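Local coordinates for protein endonuclease IV (PDB 3AAM) that cleaves phosphodiester bonds at apurinic or apyrimidinic sites in DNA during base excision repair, using divalent metal ions such as zinc, at residues Asp92-Ala97 with Leu122-Leu127; Arg116-Ala121 with Ala160-Gln165; Val135-Asn140 with Arg199-His204; Arg151-Ala156 with Ala176-Ala181; Val166-Cys171 with Gly186-Leu191. One frame throughout, in Å; residues are numbered along the deposited sequence.

Interaction 1 of 5, residues Asp92-Ala97 with Leu122-Leu127; sequences DDLEKA and LKALRL
L94 meets A124 and L125 across the groove between two helices, and the apolar part of the contact rests on a single branch of its side chain. Its CG lies anti to the carbonyl carbon and beside the backbone N (chi1 -68°), which carries CD1 out toward the second helix. There CD1 sits 3.8 Å from CD2 of L125, methyl against methyl, with the two side chains slanting past each other. The bond from CA to CB of L125 points back from 92-97, so only the end of that leucine returns to the contact. CD1 of L94 also touches the backbone of the facing helix, 3.9 Å from A124 O, while the small A124 CB stays at 4.3 Å from the same methyl.

These segments belong to helices 82-100 and 114-128, successive outer helices of the TIM barrel that are joined through strand 104-107. Their local axes approach to 9.1 Å with a signed crossing angle of -43°. L94 also touches V105 on that strand, so its side chain meets both the neighbouring helix and the barrel wall.

The polar part of the contact is slight. The extended chain of E95 brings OE2 to 3.7 Å from L127 O, a contact between two acceptors that contributes no bond. A salt bridge from K96 NZ to D92 OD1, 2.8 Å long and made to the syn lone pair, lies within helix 82-100, away from the facing helix.

Interaction 2 of 5, residues Arg116-Ala121 with Ala160-Gln165; sequences RVKEGA and ADTPLQ
K118 reaches A160 because every torsion of its side chain is close to 180°: CG is anti to the backbone N (chi1 -171°) and the chain beyond it runs straight out from helix 114-128. T162 is turned with OG1 between its own N and carbonyl carbon, which puts CG2 on the side facing the lysine. NZ of K118 donates to A160 O over 2.9 Å, approaching at a C=O...N angle of 140° and 18° off the carbonyl plane. The same ammonium group bonds to W157 O and makes a cation-pi contact with the W157 ring. Positive charge is thus placed by carbonyls at the C-terminal end of helix 152-159, where it is likely to suit the helix dipole.

The segment 160-165 is the loop of the TIM barrel that leads from that helix to the first residue of strand 165-169, and helix 114-128 flanks it from the preceding beta-alpha unit. An ST turn shapes this loop: OG1 of T162 accepts from L164 N at 3.0 Å, and it is also hydrogen-bonded to V159 O. With OG1 engaged inside the loop, the methyl of T162 is left to pack on the lysine, CG2 lying 3.6 Å from K118 CE. Deeper in, CD1 of L164 rests 3.9 Å from A121 CB, and L164 continues inward onto L136 of strand 135-139.

Interaction 3 of 5, residues Val135-Asn140 with Arg199-His204; sequences VLLVEN and RVPVVH
The backbones around L137 and V202 stand 8.3 Å apart at their CA atoms, and those of E139 and H204 8.7 Å, too far for direct strand pairing. Strand 165-169 lies between them, parallel to both, and the contact is made by side chains that reach past it inside the barrel. L137 divides its two methyls. CD2 lies 3.6 Å from CG of P201, the leucine and the proline pointing opposite ways as they pass, while CD1 lies 3.6 Å from CG2 of V202, whose side chain stands across it. Cutting L137 back to an alanine is likely to open a gap inside the barrel, since P201 would lose CD2 and V202 would lose CD1. One pair further along, the E139 carboxylate comes to the edge of the H204 imidazole, OE2 near the ring plane and the two planes turned 88° apart. The side chain of E139 lies about 4 Å from that of H172, a manganese ligand, and about 3 Å from a phosphate ion, probably from the crystallisation liquor. Around it, L137 pairs through its backbone with strand 104-107, V202 touches V67 of strand 66-69, and H69 of that strand meets both E139 and the H204 ring.

Interaction 4 of 5, residues Arg151-Ala156 with Ala176-Ala181; sequences RFEELA and AGYDVA
R151 and F152 at the start of helix 152-159 meet Y178 just past the end of helix 170-176, where R151 holds the N-cap position and G177 closes the other helix in a Schellman motif. The contact therefore ties a helix start to a helix-to-helix loop on the outer layer of the TIM barrel. Y178 carries it. Its ring makes an offset stack on F152, with centroids 4.0 Å apart and planes only 8° from parallel, and CZ of Y178 lies over the centre of the phenylalanine ring. Each side chain enters the stack from the other's far end, which places the tyrosine OH beside the backbone of the helix start. There OH accepts from F152 N at 3.0 Å, an almost straight bond at 174°. Over the hydroxyl lies one face of the R151 guanidinium, NH1 being 3.6 Å from OH, and the bent arginine chain is held by a salt bridge from NH2 to E153 OE1. A phenylalanine in place of Y178 would probably leave F152 N without this acceptor and the nearby water short of a partner. That water lies in the plane of the tyrosine ring, 2.7 Å from OH of Y178, and donates to OE1 of E153 over 2.9 Å.

Interaction 5 of 5, residues Val166-Cys171 with Gly186-Leu191; sequences VCLDTC and GVLDAL
OD1 of D169, next in sequence to the L168 that packs on L188 and L191, is gripped by two backbone N-H groups. It caps helix 170-176 by accepting from C171 N at 2.8 Å, a weak bond because it is bent to 123°, and it also accepts from N of H172, a manganese ligand. The aspartate so links the end of strand 165-169 to the first turn that bears this ligand.

L168 points the other way, out of the barrel toward helix 184-194. With CG anti to the backbone N (chi1 164°) and the chain turned at chi2, it sets CD2 against two leucines one helical turn apart. CD2 of L188 lies 3.9 Å from CD2 of L168, the side chains meeting at about a right angle. CD2 of L191 is also 3.9 Å from that methyl and reaches back along the leucine to within 4.0 Å of its CB. Helix 184-194 belongs to the crossover between the parallel strands 165-169 and 202-208, and this is where it rests on the outer face of the barrel. F152 of helix 152-159 touches L168 and L191 as well, closing the apolar cluster from the side.

Between the two segments the contact is carbon on carbon, consistent with a helix seated by shape and burial, while the polar grip on D169 OD1 lies at the start of helix 170-176.

How the interactions relate
Four contacts lie in the outer part of the TIM barrel, interaction 3 inside it. Interactions 1 and 2 share helix 114-128, and L125 CD1 meets L164 CD2 at 3.8 Å. Q165 then leads interaction 2 into interaction 3 through probable backbone bonds with L136 and V138. Interactions 4 and 5, with centres 6 Å apart, form one cluster in which F152 packs on the helix of L191. Interaction 5 is joined to interaction 3 by N140 OD1 to D169 N and by H204 N to L168 O, both 2.7 Å. The E139 side chain of interaction 3 stands about 6 Å from the manganese, those of L168 and F152 about 12 and 13 Å.

Interaction 1 of 5, residues Asp92-Ala97 with Leu122-Leu127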
# COMPACT_ATOMS: atom_id res chain seq x y z
N ASP A 92 5.95 13.49 -7.12
CA ASP A 92 6.19 12.83 -8.40
C ASP A 92 5.32 11.59 -8.51
O ASP A 92 4.72 11.34 -9.56
CB ASP A 92 7.67 12.45 -8.54
CG ASP A 92 7.93 11.53 -9.72
OD1 ASP A 92 7.76 11.95 -10.88
OD2 ASP A 92 8.32 10.36 -9.48
N ASP A 93 5.25 10.80 -7.44
CA ASP A 93 4.43 9.60 -7.44
C ASP A 93 2.98 9.95 -7.76
O ASP A 93 2.32 9.27 -8.54
CB ASP A 93 4.46 8.88 -6.09
CG ASP A 93 5.81 8.26 -5.78
OD1 ASP A 93 6.49 7.77 -6.71
OD2 ASP A 93 6.19 8.24 -4.58
N LEU A 94 2.48 11.02 -7.13
CA LEU A 94 1.10 11.44 -7.34
C LEU A 94 0.85 11.93 -8.76
O LEU A 94 -0.19 11.65 -9.34
CB LEU A 94 0.75 12.54 -6.33
CG LEU A 94 0.68 12.08 -4.87
CD1 LEU A 94 0.72 13.28 -3.94
CD2 LEU A 94 -0.58 11.26 -4.65
N GLU A 95 1.81 12.68 -9.30
CA GLU A 95 1.70 13.21 -10.66
C GLU A 95 1.71 12.07 -11.67
O GLU A 95 0.93 12.07 -12.63
CB GLU A 95 2.86 14.18 -10.93
CG GLU A 95 2.73 15.50 -10.17
CD GLU A 95 4.06 16.19 -9.95
OE1 GLU A 95 5.04 15.86 -10.65
OE2 GLU A 95 4.13 17.08 -9.07
N LYS A 96 2.58 11.09 -11.45
CA LYS A 96 2.68 9.94 -12.35
C LYS A 96 1.39 9.13 -12.25
O LYS A 96 0.86 8.67 -13.26
CB LYS A 96 3.90 9.08 -11.98
CG LYS A 96 5.25 9.77 -12.24
CD LYS A 96 5.58 9.80 -13.72
CE LYS A 96 6.66 10.83 -14.07
NZ LYS A 96 7.97 10.61 -13.38
N ALA A 97 0.87 8.96 -11.04
CA ALA A 97 -0.37 8.22 -10.85
C ALA A 97 -1.51 8.90 -11.59
O ALA A 97 -2.34 8.24 -12.22
CB ALA A 97 -0.69 8.11 -9.36
N LEU A 122 0.46 16.87 3.03
CA LEU A 122 -0.32 17.95 2.43
C LEU A 122 0.48 18.73 1.39
O LEU A 122 -0.06 19.12 0.36
CB LEU A 122 -0.85 18.89 3.51
CG LEU A 122 -1.96 18.28 4.37
CD1 LEU A 122 -2.32 19.23 5.51
CD2 LEU A 122 -3.18 18.00 3.50
N LYS A 123 1.76 18.96 1.66
CA LYS A 123 2.60 19.70 0.72
C LYS A 123 2.77 18.93 -0.59
O LYS A 123 2.76 19.52 -1.66
CB LYS A 123 3.97 19.98 1.35
CG LYS A 123 4.87 20.88 0.49
CD LYS A 123 4.24 22.24 0.25
CE LYS A 123 5.13 23.12 -0.61
NZ LYS A 123 4.51 24.46 -0.86
N ALA A 124 2.92 17.61 -0.49
CA ALA A 124 3.08 16.78 -1.67
C ALA A 124 1.83 16.86 -2.54
O ALA A 124 1.91 16.96 -3.77
CB ALA A 124 3.35 15.33 -1.27
N LEU A 125 0.66 16.80 -1.90
CA LEU A 125 -0.60 16.88 -2.62
C LEU A 125 -0.72 18.22 -3.33
O LEU A 125 -1.17 18.30 -4.47
CB LEU A 125 -1.78 16.70 -1.65
CG LEU A 125 -2.05 15.28 -1.17
CD1 LEU A 125 -3.10 15.28 -0.07
CD2 LEU A 125 -2.52 14.44 -2.35
N ARG A 126 -0.31 19.29 -2.65
CA ARG A 126 -0.38 20.62 -3.23
C ARG A 126 0.58 20.76 -4.40
O ARG A 126 0.21 21.28 -5.46
CB ARG A 126 -0.08 21.67 -2.16
CG ARG A 126 -0.44 23.08 -2.59
CD ARG A 126 -0.38 24.05 -1.43
NE ARG A 126 -0.86 25.37 -1.80
CZ ARG A 126 -2.10 25.64 -2.21
NH1 ARG A 126 -3.00 24.67 -2.29
NH2 ARG A 126 -2.44 26.88 -2.53
N LEU A 127 1.81 20.29 -4.23
CA LEU A 127 2.78 20.37 -5.31
C LEU A 127 2.28 19.62 -6.54
O LEU A 127 2.46 20.08 -7.66
CB LEU A 127 4.12 19.77 -4.87
CG LEU A 127 4.99 20.60 -3.93
CD1 LEU A 127 6.28 19.86 -3.62
CD2 LEU A 127 5.30 21.94 -4.58

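Interaction 2 of 5, residues Arg116-Ala121 with Ala160-Gln165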
# COMPACT_ATOMS: atom_id res chain seq x y z
N ARG A 116 4.77 16.99 11.51
CA ARG A 116 5.67 17.17 10.37
C ARG A 116 5.23 16.27 9.22
O ARG A 116 5.30 16.65 8.05
CB ARG A 116 7.11 16.85 10.79
CG ARG A 116 8.16 17.00 9.70
CD ARG A 116 8.26 18.43 9.17
NE ARG A 116 9.56 18.65 8.54
CZ ARG A 116 9.91 19.77 7.91
NH1 ARG A 116 9.05 20.78 7.81
NH2 ARG A 116 11.12 19.88 7.39
N VAL A 117 4.77 15.07 9.56
CA VAL A 117 4.32 14.12 8.55
C VAL A 117 3.08 14.66 7.84
O VAL A 117 2.99 14.63 6.61
CB VAL A 117 3.99 12.74 9.19
CG1 VAL A 117 3.33 11.83 8.18
CG2 VAL A 117 5.27 12.10 9.71
N LYS A 118 2.12 15.17 8.61
CA LYS A 118 0.90 15.72 8.03
C LYS A 118 1.29 16.88 7.12
O LYS A 118 0.79 16.99 6.00
CB LYS A 118 -0.06 16.18 9.13
CG LYS A 118 -1.44 16.56 8.62
CD LYS A 118 -2.43 16.68 9.77
CE LYS A 118 -3.87 16.69 9.28
NZ LYS A 118 -4.83 16.68 10.41
N GLU A 119 2.19 17.74 7.60
CA GLU A 119 2.64 18.87 6.80
C GLU A 119 3.22 18.37 5.47
O GLU A 119 2.92 18.91 4.41
CB GLU A 119 3.69 19.69 7.56
CG GLU A 119 4.35 20.76 6.70
CD GLU A 119 5.45 21.51 7.41
OE1 GLU A 119 6.11 20.91 8.29
OE2 GLU A 119 5.68 22.70 7.08
N GLY A 120 4.05 17.33 5.55
CA GLY A 120 4.65 16.77 4.35
C GLY A 120 3.64 16.18 3.38
O GLY A 120 3.72 16.43 2.18
N ALA A 121 2.71 15.39 3.89
CA ALA A 121 1.69 14.78 3.04
C ALA A 121 0.89 15.84 2.31
O ALA A 121 0.66 15.74 1.10
CB ALA A 121 0.76 13.91 3.88
N ALA A 160 -7.37 13.57 9.29
CA ALA A 160 -8.47 14.47 9.62
C ALA A 160 -8.33 15.81 8.91
O ALA A 160 -7.25 16.39 8.87
CB ALA A 160 -8.54 14.69 11.13
N ASP A 161 -9.44 16.29 8.35
CA ASP A 161 -9.48 17.56 7.63
C ASP A 161 -8.59 17.55 6.38
O ASP A 161 -8.08 18.60 5.97
CB ASP A 161 -9.08 18.71 8.56
CG ASP A 161 -9.51 20.06 8.02
OD1 ASP A 161 -9.15 21.09 8.64
OD2 ASP A 161 -10.22 20.11 6.99
N THR A 162 -8.40 16.38 5.79
CA THR A 162 -7.59 16.24 4.58
C THR A 162 -8.25 15.20 3.69
O THR A 162 -9.18 14.51 4.12
CB THR A 162 -6.17 15.72 4.89
OG1 THR A 162 -6.22 14.29 5.05
CG2 THR A 162 -5.62 16.35 6.15
N PRO A 163 -7.79 15.07 2.44
CA PRO A 163 -8.37 14.08 1.53
C PRO A 163 -7.60 12.76 1.63
O PRO A 163 -7.80 11.85 0.84
CB PRO A 163 -8.22 14.73 0.17
CG PRO A 163 -6.89 15.42 0.30
CD PRO A 163 -6.98 16.05 1.69
N LEU A 164 -6.70 12.68 2.61
CA LEU A 164 -5.90 11.48 2.81
C LEU A 164 -6.77 10.34 3.34
O LEU A 164 -7.74 10.56 4.05
CB LEU A 164 -4.79 11.73 3.84
CG LEU A 164 -3.74 12.80 3.57
CD1 LEU A 164 -2.89 13.02 4.81
CD2 LEU A 164 -2.88 12.38 2.40
N GLN A 165 -6.40 9.12 2.96
CA GLN A 165 -7.10 7.95 3.45
C GLN A 165 -6.06 7.00 4.00
O GLN A 165 -4.87 7.33 4.02
CB GLN A 165 -7.96 7.31 2.35
CG GLN A 165 -9.22 8.13 2.09
CD GLN A 165 -10.19 7.45 1.15
OE1 GLN A 165 -10.54 6.29 1.34
NE2 GLN A 165 -10.64 8.18 0.14

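Interaction 3 of 5, residues Val135-Asn140 with Arg199-His204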
# COMPACT_ATOMS: atom_id res chain seq x y z
N VAL A 135 -5.86 9.41 -4.85
CA VAL A 135 -5.98 9.54 -3.40
C VAL A 135 -4.70 9.04 -2.73
O VAL A 135 -4.22 7.95 -3.05
CB VAL A 135 -7.17 8.71 -2.87
CG1 VAL A 135 -7.24 8.81 -1.35
CG2 VAL A 135 -8.47 9.20 -3.51
N LEU A 136 -4.16 9.83 -1.82
CA LEU A 136 -2.95 9.45 -1.09
C LEU A 136 -3.35 8.67 0.16
O LEU A 136 -4.19 9.11 0.94
CB LEU A 136 -2.15 10.70 -0.70
CG LEU A 136 -0.87 10.50 0.11
CD1 LEU A 136 0.13 9.63 -0.65
CD2 LEU A 136 -0.26 11.86 0.41
N LEU A 137 -2.72 7.51 0.33
CA LEU A 137 -2.99 6.64 1.47
C LEU A 137 -1.78 6.58 2.38
O LEU A 137 -0.65 6.45 1.92
CB LEU A 137 -3.30 5.22 0.98
CG LEU A 137 -4.43 5.05 -0.03
CD1 LEU A 137 -4.59 3.58 -0.38
CD2 LEU A 137 -5.71 5.61 0.57
N VAL A 138 -2.02 6.68 3.69
CA VAL A 138 -0.93 6.59 4.65
C VAL A 138 -1.07 5.24 5.35
O VAL A 138 -2.18 4.86 5.74
CB VAL A 138 -0.99 7.73 5.70
CG1 VAL A 138 -0.71 9.06 5.02
CG2 VAL A 138 -2.34 7.76 6.39
N GLU A 139 0.04 4.53 5.49
CA GLU A 139 0.01 3.21 6.13
C GLU A 139 0.27 3.29 7.62
O GLU A 139 0.94 4.20 8.10
CB GLU A 139 1.10 2.31 5.54
CG GLU A 139 1.44 2.54 4.07
CD GLU A 139 2.64 1.72 3.60
OE1 GLU A 139 3.61 1.56 4.37
OE2 GLU A 139 2.61 1.24 2.44
N ASN A 140 -0.28 2.33 8.36
CA ASN A 140 -0.01 2.26 9.78
C ASN A 140 1.37 1.60 9.80
O ASN A 140 1.75 0.92 8.84
CB ASN A 140 -1.03 1.40 10.51
CG ASN A 140 -1.14 0.01 9.93
OD1 ASN A 140 -1.56 -0.16 8.78
ND2 ASN A 140 -0.78 -1.00 10.71
N ARG A 199 -12.68 4.55 5.00
CA ARG A 199 -11.49 5.28 4.58
C ARG A 199 -10.27 4.37 4.50
O ARG A 199 -9.13 4.84 4.61
CB ARG A 199 -11.21 6.44 5.54
CG ARG A 199 -12.43 7.31 5.83
CD ARG A 199 -13.03 7.92 4.58
NE ARG A 199 -12.19 8.96 3.99
CZ ARG A 199 -12.57 9.75 2.99
NH1 ARG A 199 -13.78 9.63 2.47
NH2 ARG A 199 -11.75 10.68 2.52
N VAL A 200 -10.49 3.08 4.31
CA VAL A 200 -9.40 2.11 4.19
C VAL A 200 -9.65 1.32 2.91
O VAL A 200 -10.10 0.17 2.95
CB VAL A 200 -9.36 1.13 5.38
CG1 VAL A 200 -8.11 0.27 5.29
CG2 VAL A 200 -9.38 1.90 6.69
N PRO A 201 -9.36 1.93 1.75
CA PRO A 201 -9.57 1.27 0.46
C PRO A 201 -8.60 0.16 0.08
O PRO A 201 -8.94 -0.71 -0.73
CB PRO A 201 -9.51 2.44 -0.52
CG PRO A 201 -8.50 3.34 0.11
CD PRO A 201 -8.91 3.32 1.57
N VAL A 202 -7.41 0.18 0.65
CA VAL A 202 -6.40 -0.81 0.33
C VAL A 202 -5.79 -1.43 1.58
O VAL A 202 -5.54 -0.74 2.57
CB VAL A 202 -5.25 -0.19 -0.51
CG1 VAL A 202 -4.22 -1.25 -0.84
CG2 VAL A 202 -5.81 0.44 -1.77
N VAL A 203 -5.56 -2.73 1.52
CA VAL A 203 -4.96 -3.46 2.62
C VAL A 203 -3.69 -4.15 2.14
O VAL A 203 -3.70 -4.83 1.12
CB VAL A 203 -5.91 -4.56 3.17
CG1 VAL A 203 -5.19 -5.38 4.24
CG2 VAL A 203 -7.18 -3.94 3.73
N HIS A 204 -2.58 -3.93 2.85
CA HIS A 204 -1.34 -4.63 2.52
C HIS A 204 -1.43 -5.84 3.45
O HIS A 204 -1.11 -5.75 4.64
CB HIS A 204 -0.11 -3.78 2.85
CG HIS A 204 0.19 -2.72 1.83
ND1 HIS A 204 -0.20 -2.81 0.51
CD2 HIS A 204 0.88 -1.56 1.94
CE1 HIS A 204 0.24 -1.75 -0.15
NE2 HIS A 204 0.90 -0.98 0.70

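Interaction 4 of 5, residues Arg151-Ala156 with Ala176-Ala181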
# COMPACT_ATOMS: atom_id res chain seq x y z
N ARG A 151 -0.40 3.68 16.07
CA ARG A 151 -1.76 3.63 16.59
C ARG A 151 -2.77 4.11 15.56
O ARG A 151 -2.56 5.13 14.90
CB ARG A 151 -1.87 4.50 17.85
CG ARG A 151 -1.11 3.96 19.05
CD ARG A 151 -1.83 2.76 19.64
NE ARG A 151 -3.17 3.11 20.09
CZ ARG A 151 -4.06 2.23 20.54
NH1 ARG A 151 -3.74 0.94 20.61
NH2 ARG A 151 -5.26 2.63 20.94
N PHE A 152 -3.89 3.40 15.44
CA PHE A 152 -4.91 3.80 14.49
C PHE A 152 -5.41 5.21 14.79
O PHE A 152 -5.73 5.97 13.88
CB PHE A 152 -6.08 2.82 14.49
CG PHE A 152 -5.71 1.42 14.07
CD1 PHE A 152 -4.65 1.20 13.19
CD2 PHE A 152 -6.43 0.32 14.52
CE1 PHE A 152 -4.32 -0.09 12.77
CE2 PHE A 152 -6.12 -0.97 14.11
CZ PHE A 152 -5.06 -1.18 13.23
N GLU A 153 -5.48 5.56 16.08
CA GLU A 153 -5.95 6.89 16.46
C GLU A 153 -5.04 7.99 15.91
O GLU A 153 -5.51 9.09 15.61
CB GLU A 153 -6.01 7.05 17.99
CG GLU A 153 -7.17 6.33 18.67
CD GLU A 153 -7.00 4.82 18.71
OE1 GLU A 153 -5.87 4.34 18.49
OE2 GLU A 153 -8.00 4.13 18.97
N GLU A 154 -3.75 7.69 15.79
CA GLU A 154 -2.82 8.69 15.27
C GLU A 154 -3.09 8.88 13.78
O GLU A 154 -3.05 10.00 13.28
CB GLU A 154 -1.37 8.27 15.49
CG GLU A 154 -0.38 9.37 15.09
CD GLU A 154 1.03 9.13 15.62
OE1 GLU A 154 1.77 8.32 15.02
OE2 GLU A 154 1.38 9.74 16.64
N LEU A 155 -3.36 7.78 13.08
CA LEU A 155 -3.65 7.86 11.65
C LEU A 155 -4.93 8.65 11.44
O LEU A 155 -5.03 9.42 10.49
CB LEU A 155 -3.82 6.46 11.05
CG LEU A 155 -2.55 5.65 10.77
CD1 LEU A 155 -1.85 5.34 12.08
CD2 LEU A 155 -2.92 4.36 10.04
N ALA A 156 -5.91 8.45 12.32
CA ALA A 156 -7.17 9.17 12.19
C ALA A 156 -6.90 10.67 12.27
O ALA A 156 -7.50 11.46 11.54
CB ALA A 156 -8.14 8.74 13.28
N ALA A 176 3.12 -3.82 15.81
CA ALA A 176 2.84 -2.70 16.70
C ALA A 176 2.09 -3.11 17.97
O ALA A 176 2.08 -2.36 18.95
CB ALA A 176 2.04 -1.64 15.96
N GLY A 177 1.47 -4.28 17.95
CA GLY A 177 0.74 -4.74 19.12
C GLY A 177 -0.70 -5.13 18.89
O GLY A 177 -1.39 -5.56 19.82
N TYR A 178 -1.18 -4.98 17.66
CA TYR A 178 -2.56 -5.37 17.33
C TYR A 178 -2.55 -6.86 17.03
O TYR A 178 -1.91 -7.29 16.06
CB TYR A 178 -3.06 -4.58 16.13
CG TYR A 178 -3.32 -3.11 16.40
CD1 TYR A 178 -4.45 -2.71 17.12
CD2 TYR A 178 -2.45 -2.13 15.93
CE1 TYR A 178 -4.72 -1.36 17.35
CE2 TYR A 178 -2.71 -0.78 16.16
CZ TYR A 178 -3.84 -0.40 16.86
OH TYR A 178 -4.11 0.94 17.06
N ASP A 179 -3.25 -7.64 17.84
CA ASP A 179 -3.26 -9.09 17.65
C ASP A 179 -4.08 -9.59 16.45
O ASP A 179 -5.17 -10.13 16.61
CB ASP A 179 -3.77 -9.78 18.92
CG ASP A 179 -3.35 -11.24 18.99
OD1 ASP A 179 -2.94 -11.79 17.96
OD2 ASP A 179 -3.43 -11.82 20.09
N VAL A 180 -3.52 -9.42 15.25
CA VAL A 180 -4.21 -9.86 14.04
C VAL A 180 -4.29 -11.39 13.97
O VAL A 180 -5.20 -11.94 13.35
CB VAL A 180 -3.48 -9.36 12.78
CG1 VAL A 180 -4.30 -9.69 11.54
CG2 VAL A 180 -3.24 -7.85 12.88
N ALA A 181 -3.34 -12.06 14.60
CA ALA A 181 -3.30 -13.52 14.59
C ALA A 181 -4.44 -14.18 15.35
O ALA A 181 -5.09 -15.10 14.83
CB ALA A 181 -1.97 -14.00 15.16
O HOH W 1 -6.56 1.55 17.97

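Interaction 5 of 5, residues Val166-Cys171 with Gly186-Leu191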
# COMPACT_ATOMS: atom_id res chain seq x y z
N VAL A 166 -6.48 5.81 4.42
CA VAL A 166 -5.55 4.88 5.04
C VAL A 166 -5.37 3.52 4.37
O VAL A 166 -6.30 2.99 3.76
CB VAL A 166 -5.98 4.64 6.52
CG1 VAL A 166 -5.18 3.49 7.14
CG2 VAL A 166 -5.80 5.92 7.31
N CYS A 167 -4.16 2.99 4.48
CA CYS A 167 -3.85 1.66 3.99
C CYS A 167 -3.46 0.85 5.22
O CYS A 167 -2.51 1.19 5.92
CB CYS A 167 -2.67 1.67 3.01
SG CYS A 167 -2.10 -0.01 2.61
N LEU A 168 -4.21 -0.21 5.49
CA LEU A 168 -3.91 -1.06 6.63
C LEU A 168 -2.90 -2.13 6.25
O LEU A 168 -3.11 -2.86 5.28
CB LEU A 168 -5.17 -1.75 7.13
CG LEU A 168 -4.93 -2.95 8.06
CD1 LEU A 168 -4.36 -2.46 9.39
CD2 LEU A 168 -6.22 -3.72 8.27
N ASP A 169 -1.80 -2.20 6.99
CA ASP A 169 -0.81 -3.24 6.75
C ASP A 169 -0.90 -4.14 7.98
O ASP A 169 -0.63 -3.72 9.10
CB ASP A 169 0.61 -2.68 6.61
CG ASP A 169 1.63 -3.76 6.28
OD1 ASP A 169 1.71 -4.75 7.04
OD2 ASP A 169 2.34 -3.63 5.26
N THR A 170 -1.32 -5.38 7.76
CA THR A 170 -1.49 -6.34 8.84
C THR A 170 -0.18 -6.73 9.54
O THR A 170 -0.19 -7.04 10.74
CB THR A 170 -2.17 -7.60 8.32
OG1 THR A 170 -1.57 -7.98 7.08
CG2 THR A 170 -3.66 -7.34 8.10
N CYS A 171 0.92 -6.74 8.81
CA CYS A 171 2.22 -7.08 9.40
C CYS A 171 2.60 -5.95 10.34
O CYS A 171 3.00 -6.19 11.49
CB CYS A 171 3.29 -7.22 8.31
SG CYS A 171 4.97 -7.51 8.95
N GLY A 186 -11.27 -8.14 16.08
CA GLY A 186 -11.11 -7.06 17.04
C GLY A 186 -10.23 -5.95 16.51
O GLY A 186 -10.44 -4.77 16.79
N VAL A 187 -9.21 -6.33 15.74
CA VAL A 187 -8.31 -5.34 15.16
C VAL A 187 -9.07 -4.50 14.15
O VAL A 187 -8.89 -3.28 14.08
CB VAL A 187 -7.11 -6.02 14.46
CG1 VAL A 187 -6.25 -4.97 13.76
CG2 VAL A 187 -6.26 -6.77 15.49
N LEU A 188 -9.93 -5.13 13.36
CA LEU A 188 -10.70 -4.38 12.38
C LEU A 188 -11.73 -3.52 13.09
O LEU A 188 -12.07 -2.44 12.61
CB LEU A 188 -11.37 -5.32 11.38
CG LEU A 188 -10.41 -6.05 10.44
CD1 LEU A 188 -11.21 -6.94 9.51
CD2 LEU A 188 -9.58 -5.06 9.64
N ASP A 189 -12.24 -3.99 14.23
CA ASP A 189 -13.22 -3.20 14.98
C ASP A 189 -12.54 -1.93 15.48
O ASP A 189 -13.14 -0.86 15.48
CB ASP A 189 -13.76 -3.97 16.19
CG ASP A 189 -14.46 -5.26 15.81
OD1 ASP A 189 -15.04 -5.33 14.70
OD2 ASP A 189 -14.45 -6.20 16.63
N ALA A 190 -11.30 -2.08 15.93
CA ALA A 190 -10.53 -0.95 16.44
C ALA A 190 -10.24 0.04 15.32
O ALA A 190 -10.33 1.26 15.52
CB ALA A 190 -9.22 -1.45 17.05
N LEU A 191 -9.92 -0.47 14.15
CA LEU A 191 -9.63 0.39 13.02
C LEU A 191 -10.87 1.16 12.58
O LEU A 191 -10.79 2.34 12.23
CB LEU A 191 -9.08 -0.43 11.85
CG LEU A 191 -8.63 0.36 10.62
CD1 LEU A 191 -7.53 1.34 11.01
CD2 LEU A 191 -8.13 -0.60 9.54